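Local coordinates for putative Ribokinase II (Escherichia coli O6, PDB 3IQ0), which probably phosphorylates the hydroxymethyl group of a sugar such as ribose, using ATP and magnesium as other pfkB-family carbohydrate kinases do, at residues S58-D63 with E89-A94; G10-E15 with D67-R72; F166-R171 with D192-S197. All blocks are in the same frame, centred on the assembly; numbering follows the deposited sequence.

Interaction 1: S58-D63 with E89-A94; sequences SCVGND and EATGSA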
# COMPACT_ATOMS: atom_id res chain seq x y z
N SER B 58 9.37 14.82 -6.53
CA SER B 58 8.44 13.87 -5.93
C SER B 58 9.14 13.05 -4.84
O SER B 58 10.31 13.27 -4.55
CB SER B 58 7.88 12.94 -7.01
OG SER B 58 6.85 12.11 -6.51
N CYS B 59 8.40 12.11 -4.25
CA CYS B 59 8.93 11.25 -3.19
C CYS B 59 8.50 9.81 -3.41
O CYS B 59 7.34 9.55 -3.69
CB CYS B 59 8.41 11.68 -1.82
SG CYS B 59 9.22 13.11 -1.08
N VAL B 60 9.44 8.88 -3.29
CA VAL B 60 9.13 7.45 -3.41
C VAL B 60 9.82 6.76 -2.24
O VAL B 60 10.68 7.34 -1.59
CB VAL B 60 9.64 6.82 -4.73
CG1 VAL B 60 9.01 7.52 -5.92
CG2 VAL B 60 11.16 6.90 -4.79
N GLY B 61 9.42 5.52 -1.97
CA GLY B 61 10.04 4.78 -0.88
C GLY B 61 11.29 4.10 -1.39
O GLY B 61 11.60 4.15 -2.58
N ASN B 62 12.02 3.46 -0.48
CA ASN B 62 13.25 2.76 -0.84
C ASN B 62 12.93 1.30 -1.19
O ASN B 62 13.42 0.37 -0.55
CB ASN B 62 14.23 2.82 0.34
CG ASN B 62 15.52 2.09 0.06
OD1 ASN B 62 16.15 2.28 -0.98
ND2 ASN B 62 15.93 1.24 0.99
N ASP B 63 12.09 1.12 -2.20
CA ASP B 63 11.70 -0.21 -2.65
C ASP B 63 11.67 -0.29 -4.18
O ASP B 63 11.83 0.73 -4.85
CB ASP B 63 10.32 -0.58 -2.08
CG ASP B 63 9.26 0.47 -2.39
OD1 ASP B 63 9.15 0.88 -3.56
OD2 ASP B 63 8.53 0.88 -1.46
N GLU B 89 9.06 5.18 4.40
CA GLU B 89 7.77 5.16 3.71
C GLU B 89 7.68 4.11 2.61
O GLU B 89 8.69 3.55 2.18
CB GLU B 89 7.48 6.54 3.12
CG GLU B 89 7.30 7.63 4.15
CD GLU B 89 6.09 7.40 5.04
OE1 GLU B 89 4.99 7.19 4.49
OE2 GLU B 89 6.25 7.44 6.28
N ALA B 90 6.46 3.85 2.17
CA ALA B 90 6.21 2.89 1.11
C ALA B 90 5.80 3.67 -0.13
O ALA B 90 5.01 4.61 -0.04
CB ALA B 90 5.10 1.93 1.52
N THR B 91 6.35 3.30 -1.28
CA THR B 91 6.01 3.98 -2.53
C THR B 91 4.52 3.81 -2.74
O THR B 91 3.98 2.72 -2.54
CB THR B 91 6.79 3.38 -3.71
OG1 THR B 91 8.19 3.59 -3.51
CG2 THR B 91 6.38 4.05 -5.03
N GLY B 92 3.84 4.89 -3.11
CA GLY B 92 2.42 4.83 -3.35
C GLY B 92 2.06 3.76 -4.37
O GLY B 92 2.91 3.32 -5.15
N SER B 93 0.80 3.34 -4.36
CA SER B 93 0.34 2.32 -5.28
C SER B 93 -1.15 2.46 -5.55
O SER B 93 -1.86 3.18 -4.85
CB SER B 93 0.59 0.93 -4.70
OG SER B 93 -0.28 0.69 -3.61
N ALA B 94 -1.61 1.77 -6.59
CA ALA B 94 -3.01 1.79 -6.96
C ALA B 94 -3.39 0.48 -7.65
O ALA B 94 -2.76 0.10 -8.64
CB ALA B 94 -3.29 2.96 -7.89
O HOH W 1 5.44 7.39 -3.88
O HOH W 2 11.05 2.67 2.05

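Interaction 2: G10-E15 with D67-R72; sequences GEILVE and DINIHR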
# COMPACT_ATOMS: atom_id res chain seq x y z
N GLY B 10 4.55 16.38 -7.53
CA GLY B 10 3.40 15.58 -7.15
C GLY B 10 3.65 14.13 -6.81
O GLY B 10 4.75 13.74 -6.42
N GLU B 11 2.61 13.33 -6.98
CA GLU B 11 2.67 11.92 -6.66
C GLU B 11 3.21 11.02 -7.76
O GLU B 11 2.90 11.20 -8.94
CB GLU B 11 1.27 11.43 -6.25
CG GLU B 11 0.23 11.45 -7.37
CD GLU B 11 -0.38 12.83 -7.62
OE1 GLU B 11 0.15 13.83 -7.10
OE2 GLU B 11 -1.39 12.90 -8.35
N ILE B 12 4.02 10.06 -7.35
CA ILE B 12 4.59 9.06 -8.23
C ILE B 12 4.20 7.75 -7.55
O ILE B 12 4.47 7.57 -6.36
CB ILE B 12 6.12 9.14 -8.30
CG1 ILE B 12 6.55 10.34 -9.14
CG2 ILE B 12 6.68 7.87 -8.90
CD1 ILE B 12 8.05 10.50 -9.22
N LEU B 13 3.54 6.87 -8.28
CA LEU B 13 3.12 5.60 -7.71
C LEU B 13 3.16 4.52 -8.77
O LEU B 13 3.45 4.80 -9.93
CB LEU B 13 1.69 5.71 -7.16
CG LEU B 13 0.62 6.29 -8.09
CD1 LEU B 13 -0.66 5.49 -8.00
CD2 LEU B 13 0.37 7.74 -7.71
N VAL B 14 2.90 3.28 -8.35
CA VAL B 14 2.86 2.17 -9.30
C VAL B 14 1.42 1.69 -9.36
O VAL B 14 0.67 1.81 -8.39
CB VAL B 14 3.77 0.99 -8.88
CG1 VAL B 14 5.23 1.42 -8.92
CG2 VAL B 14 3.39 0.48 -7.51
N GLU B 15 1.02 1.17 -10.51
CA GLU B 15 -0.33 0.66 -10.68
C GLU B 15 -0.26 -0.84 -10.90
O GLU B 15 0.62 -1.31 -11.62
CB GLU B 15 -1.00 1.34 -11.88
CG GLU B 15 -2.49 1.04 -12.01
CD GLU B 15 -3.16 1.89 -13.07
OE1 GLU B 15 -3.47 1.36 -14.16
OE2 GLU B 15 -3.37 3.09 -12.82
N ASP B 67 11.81 2.25 -7.48
CA ASP B 67 12.83 2.13 -8.51
C ASP B 67 12.30 2.04 -9.93
O ASP B 67 12.89 2.62 -10.85
CB ASP B 67 13.70 0.89 -8.25
CG ASP B 67 14.46 0.97 -6.94
OD1 ASP B 67 14.53 2.07 -6.35
OD2 ASP B 67 14.99 -0.08 -6.50
N ILE B 68 11.20 1.33 -10.14
CA ILE B 68 10.68 1.21 -11.49
C ILE B 68 10.28 2.57 -12.05
O ILE B 68 10.44 2.83 -13.24
CB ILE B 68 9.48 0.23 -11.56
CG1 ILE B 68 9.18 -0.10 -13.02
CG2 ILE B 68 8.26 0.83 -10.87
CD1 ILE B 68 8.11 -1.13 -13.21
N ASN B 69 9.78 3.46 -11.19
CA ASN B 69 9.40 4.79 -11.65
C ASN B 69 10.65 5.62 -11.95
O ASN B 69 10.72 6.28 -12.99
CB ASN B 69 8.54 5.50 -10.62
CG ASN B 69 7.11 4.98 -10.60
OD1 ASN B 69 6.34 5.23 -11.52
ND2 ASN B 69 6.77 4.24 -9.56
N ILE B 70 11.63 5.58 -11.06
CA ILE B 70 12.86 6.34 -11.28
C ILE B 70 13.59 5.87 -12.53
O ILE B 70 14.11 6.69 -13.29
CB ILE B 70 13.83 6.24 -10.08
CG1 ILE B 70 13.28 7.04 -8.90
CG2 ILE B 70 15.21 6.77 -10.47
CD1 ILE B 70 14.09 6.92 -7.63
N HIS B 71 13.63 4.56 -12.76
CA HIS B 71 14.29 3.99 -13.92
C HIS B 71 13.62 4.39 -15.23
O HIS B 71 14.28 4.78 -16.19
CB HIS B 71 14.32 2.46 -13.83
CG HIS B 71 15.18 1.93 -12.72
ND1 HIS B 71 15.16 0.61 -12.34
CD2 HIS B 71 16.09 2.54 -11.93
CE1 HIS B 71 16.02 0.43 -11.35
NE2 HIS B 71 16.60 1.59 -11.08
N ARG B 72 12.29 4.29 -15.26
CA ARG B 72 11.52 4.64 -16.45
C ARG B 72 11.70 6.12 -16.80
O ARG B 72 12.01 6.45 -17.93
CB ARG B 72 10.03 4.35 -16.22
CG ARG B 72 9.11 5.04 -17.21
CD ARG B 72 9.31 4.53 -18.63
NE ARG B 72 8.43 3.41 -18.92
CZ ARG B 72 7.23 3.52 -19.49
NH1 ARG B 72 6.77 4.71 -19.86
NH2 ARG B 72 6.49 2.45 -19.69

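Interaction 3: F166-R171 with D192-S197; sequences FDPNIR and DIYMPS. With ATP (adenosine-5'-triphosphate), chain G.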
# COMPACT_ATOMS: atom_id res chain seq x y z
N PHE B 166 -1.77 24.86 -14.85
CA PHE B 166 -2.52 24.16 -13.81
C PHE B 166 -3.63 23.29 -14.38
O PHE B 166 -4.45 23.76 -15.17
CB PHE B 166 -3.08 25.22 -12.85
CG PHE B 166 -3.99 24.67 -11.78
CD1 PHE B 166 -3.70 23.48 -11.13
CD2 PHE B 166 -5.10 25.40 -11.36
CE1 PHE B 166 -4.50 23.02 -10.07
CE2 PHE B 166 -5.90 24.96 -10.29
CZ PHE B 166 -5.59 23.76 -9.65
N ASP B 167 -3.63 22.02 -13.97
CA ASP B 167 -4.62 21.05 -14.40
C ASP B 167 -5.41 20.61 -13.16
O ASP B 167 -4.91 19.85 -12.33
CB ASP B 167 -3.94 19.84 -15.04
CG ASP B 167 -4.93 18.76 -15.42
OD1 ASP B 167 -6.04 18.74 -14.87
OD2 ASP B 167 -4.58 17.92 -16.27
N PRO B 168 -6.67 21.06 -13.04
CA PRO B 168 -7.55 20.74 -11.92
C PRO B 168 -8.15 19.34 -11.91
O PRO B 168 -9.37 19.20 -11.81
CB PRO B 168 -8.63 21.81 -12.04
CG PRO B 168 -8.81 21.87 -13.53
CD PRO B 168 -7.37 21.89 -14.04
N ASN B 169 -7.31 18.31 -12.01
CA ASN B 169 -7.81 16.94 -12.01
C ASN B 169 -8.01 16.49 -10.57
O ASN B 169 -7.47 15.47 -10.14
CB ASN B 169 -6.82 16.01 -12.72
CG ASN B 169 -5.50 15.87 -11.99
OD1 ASN B 169 -4.98 16.84 -11.45
ND2 ASN B 169 -4.95 14.66 -11.98
N ILE B 170 -8.81 17.25 -9.83
CA ILE B 170 -9.09 16.98 -8.42
C ILE B 170 -10.25 16.03 -8.17
O ILE B 170 -11.06 15.77 -9.06
CB ILE B 170 -9.42 18.29 -7.65
CG1 ILE B 170 -8.32 19.33 -7.87
CG2 ILE B 170 -9.56 18.02 -6.17
CD1 ILE B 170 -8.65 20.30 -8.95
N ARG B 171 -10.31 15.51 -6.95
CA ARG B 171 -11.40 14.65 -6.52
C ARG B 171 -12.39 15.66 -5.97
O ARG B 171 -12.09 16.37 -5.01
CB ARG B 171 -10.94 13.72 -5.39
CG ARG B 171 -9.85 12.75 -5.77
CD ARG B 171 -9.35 12.01 -4.54
NE ARG B 171 -10.37 11.13 -3.97
CZ ARG B 171 -10.52 10.90 -2.67
NH1 ARG B 171 -9.72 11.50 -1.80
NH2 ARG B 171 -11.47 10.09 -2.24
N ASP B 192 -1.19 30.79 -15.29
CA ASP B 192 -1.15 31.48 -16.57
C ASP B 192 -1.88 30.64 -17.61
O ASP B 192 -2.54 31.17 -18.50
CB ASP B 192 0.30 31.69 -17.01
CG ASP B 192 1.11 32.50 -16.01
OD1 ASP B 192 0.78 33.68 -15.81
OD2 ASP B 192 2.06 31.95 -15.41
N ILE B 193 -1.76 29.32 -17.46
CA ILE B 193 -2.38 28.36 -18.37
C ILE B 193 -3.24 27.39 -17.57
O ILE B 193 -2.73 26.59 -16.80
CB ILE B 193 -1.28 27.56 -19.14
CG1 ILE B 193 -0.38 28.53 -19.91
CG2 ILE B 193 -1.91 26.54 -20.09
CD1 ILE B 193 0.79 27.87 -20.61
N TYR B 194 -4.55 27.48 -17.76
CA TYR B 194 -5.50 26.63 -17.05
C TYR B 194 -6.00 25.53 -17.99
O TYR B 194 -6.48 25.82 -19.08
CB TYR B 194 -6.68 27.49 -16.57
CG TYR B 194 -7.54 26.84 -15.51
CD1 TYR B 194 -6.96 26.13 -14.46
CD2 TYR B 194 -8.93 26.95 -15.55
CE1 TYR B 194 -7.74 25.54 -13.47
CE2 TYR B 194 -9.72 26.36 -14.56
CZ TYR B 194 -9.12 25.66 -13.53
OH TYR B 194 -9.89 25.05 -12.57
N MSE B 195 -5.90 24.28 -17.56
CA MSE B 195 -6.32 23.16 -18.41
C MSE B 195 -7.34 22.21 -17.77
O MSE B 195 -7.07 21.03 -17.55
CB MSE B 195 -5.08 22.38 -18.87
CG MSE B 195 -4.03 23.26 -19.54
SE MSE B 195 -2.45 22.28 -20.10
CE MSE B 195 -1.47 22.39 -18.49
N PRO B 196 -8.55 22.72 -17.48
CA PRO B 196 -9.58 21.88 -16.87
C PRO B 196 -10.25 20.99 -17.89
O PRO B 196 -10.27 21.29 -19.08
CB PRO B 196 -10.55 22.91 -16.32
CG PRO B 196 -10.54 23.94 -17.40
CD PRO B 196 -9.05 24.09 -17.71
N SER B 197 -10.81 19.88 -17.42
CA SER B 197 -11.54 19.00 -18.32
C SER B 197 -12.95 19.58 -18.33
O SER B 197 -13.31 20.37 -17.46
CB SER B 197 -11.56 17.57 -17.79
OG SER B 197 -12.19 17.50 -16.53
PG ATP G . -7.95 13.24 -16.26
O1G ATP G . -7.46 11.83 -16.46
O2G ATP G . -8.67 13.41 -14.95
O3G ATP G . -6.78 14.22 -16.34
PB ATP G . -9.31 14.74 -18.41
O1B ATP G . -10.80 14.97 -18.44
O2B ATP G . -8.38 15.83 -18.00
O3B ATP G . -8.99 13.48 -17.47
PA ATP G . -9.92 13.55 -20.94
O1A ATP G . -10.23 12.12 -20.54
O2A ATP G . -11.01 14.52 -21.18
O3A ATP G . -8.91 14.19 -19.83
O5' ATP G . -8.67 13.96 -22.17
C5' ATP G . -7.49 14.15 -22.81
C4' ATP G . -7.81 14.69 -24.18
O4' ATP G . -7.58 13.41 -24.79
C3' ATP G . -9.28 14.95 -24.66
O3' ATP G . -9.71 16.29 -24.57
C2' ATP G . -9.26 14.38 -26.01
O2' ATP G . -8.73 15.33 -26.95
C1' ATP G . -8.43 13.14 -25.89
N9 ATP G . -9.29 11.93 -25.58
C8 ATP G . -9.64 11.37 -24.36
N7 ATP G . -10.42 10.29 -24.50
C5 ATP G . -10.60 10.11 -25.81
C6 ATP G . -11.35 9.15 -26.69
N6 ATP G . -12.03 8.15 -26.13
N1 ATP G . -11.29 9.31 -28.09
C2 ATP G . -10.58 10.34 -28.72
N3 ATP G . -9.87 11.27 -27.95
C4 ATP G . -9.86 11.20 -26.54

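Interaction 1: S58-D63 with E89-A94
The hydroxyl oxygen of Thr91 is gripped from two directions by the 58-63 segment. Gly61 N donates to Thr91 OG1 over 2.8 Å, with a bent N-H...O angle of 145°, and Thr91 OG1 passes its own proton to Asp63 OD1 at 2.9 Å. That carboxylate oxygen is approached on its syn side, somewhat out of the carboxylate plane. The second oxygen takes the backbone as well: Thr91 N points almost straight (176°) at the syn lone pair of Asp63 OD2, although the bond is long at 3.3 Å. One aspartate therefore clasps both the hydroxyl and the amide of a single threonine. The first torsion of Thr91 (-63°) sets OG1 anti to its carbonyl carbon and beside its own N, which lets the two donors share one carboxylate. Asp63 has a further task, since it is the N-cap of helix 64-75 and its OD1 also accepts a bond from Gly66 N. With three donors converging on it at a helix start, the carboxylate is likely to be stabilised in its ionised form. The contact lies between the C-terminal end of strand 54-61, in the central sheet of the ribokinase-like fold, and the approach to strand 92-96 of the smaller lid sheet. Gly61, with no side chain, admits a close backbone approach, its CA resting 3.6 Å from Glu89 O in a CA-H...O contact. Further back, an ordered water joins the two backbones, giving a proton to Cys59 O (2.9 Å) and accepting one from Gly92 N (3.1 Å). The second subunit also reaches the contact, with its Ile107 against Asp63 and its Phe108 against Ala90.

Interaction 2: G10-E15 with D67-R72
Ile12 and Val14 meet Ile68 and Asn69 in a buried helix-on-strand contact, where helix 64-75 of the main domain lies across the root of lid strand 13-18. The axes of the short segments 13-15 and 67-72 run nearly perpendicular, at 101°, and approach to 8.6 Å. Asn69 is the centre of the arrangement. Its first torsion (-76°) carries CG beside its own backbone N and anti to the carbonyl carbon, and the amide group then reaches in between the side chains of Ile12, just before the strand, and Val14 within it. On one side Ile12 CG2 presses against Asn69 CG at 3.4 Å, the two side chains sliding past each other in opposite directions. Further along the chain, Val14 CG1 comes within 3.3 Å of Asn69 ND2 and also touches Ile68 CG2, 3.7 Å away, so this one methyl spans two neighbouring helix residues. The amide faces the backbone as well: Asn69 ND2 makes a weak bond of 3.4 Å to Leu13 O, bent to 134°. Its firmer partner is Phe65 O, one turn earlier in the same helix, while OD1 accepts a weak bond from Ser37 N. Around this group, Ile12 also packs on Ile56 of strand 54-61, and Val14 is paired through its backbone with Gly92 and Ala94 of the lid sheet. Ile68 also packs on Gln27 of the second subunit. Asn69 OD1 stands 3.3 Å from Leu13 O, an approach of two acceptors, and the weak ND2 bond falls on that same oxygen at similar range. The grip of Asn69 on 10-15 thus rests largely on van der Waals touches of its side chain with two methyl groups, while the amide's firmer hydrogen bond is to its own helix.

Interaction 3: F166-R171 with D192-S197
The rings of Phe166 and Tyr194 lie side by side, pointing the same way, with their planes turned 37° apart and their centroids separated by 5.6 Å. Phe166 CD2 meets the edge of the tyrosine near its plane, 3.4 Å from Tyr194 CE1. One face of the Tyr194 ring carries Pro196 CD, offset toward the rim, and Pro168 N lies above one face of the Phe166 ring, also toward its rim; Phe217 adds an edge-to-face partner to the tyrosine. The backbones that carry these rings are joined as parallel strands, Phe166 N to Ile193 O and Met195 N to Phe166 O, both at 2.8 Å. They are the two strands of a beta-alpha-beta unit whose helix 178-189 covers them, Leu184 touching the Phe166 side chain and Leu188 that of Tyr194. Past the strand ends two prolines cross, and Pro168 CG is pressed tightly against Pro196 CB at 3.4 Å. Pro168 and Asn169 then turn in successive inverse gamma turns, bringing Asn169 CB to 3.9 Å from ATP O2G. Lys228 ties the two strand ends together, with a salt bridge to Asp167 OD2 and a hydrogen bond to Met195 O, and also bonds to the nucleotide.

Interactions 1 and 2 are neighbours, with centres 8 Å apart, and meet directly: Ser58 OG is probably hydrogen-bonded to Gly10 O (2.7 Å), and Ala94 N to Val14 O (2.9 Å). Strand 54-61 is followed by helix 64-75, and each of these elements meets a strand of the lid sheet or its approach; both contacts touch the second subunit. Interaction 3 belongs to the nucleotide side, its centre about 25 Å from that of interaction 1 and about 22 Å from that of interaction 2. It borders the bound ATP through Asn169 and Ser197, and the Asp167 side chain is about 8 Å from the magnesium ion; in interaction 2 the Leu13 side chain remains about 12 Å from ATP.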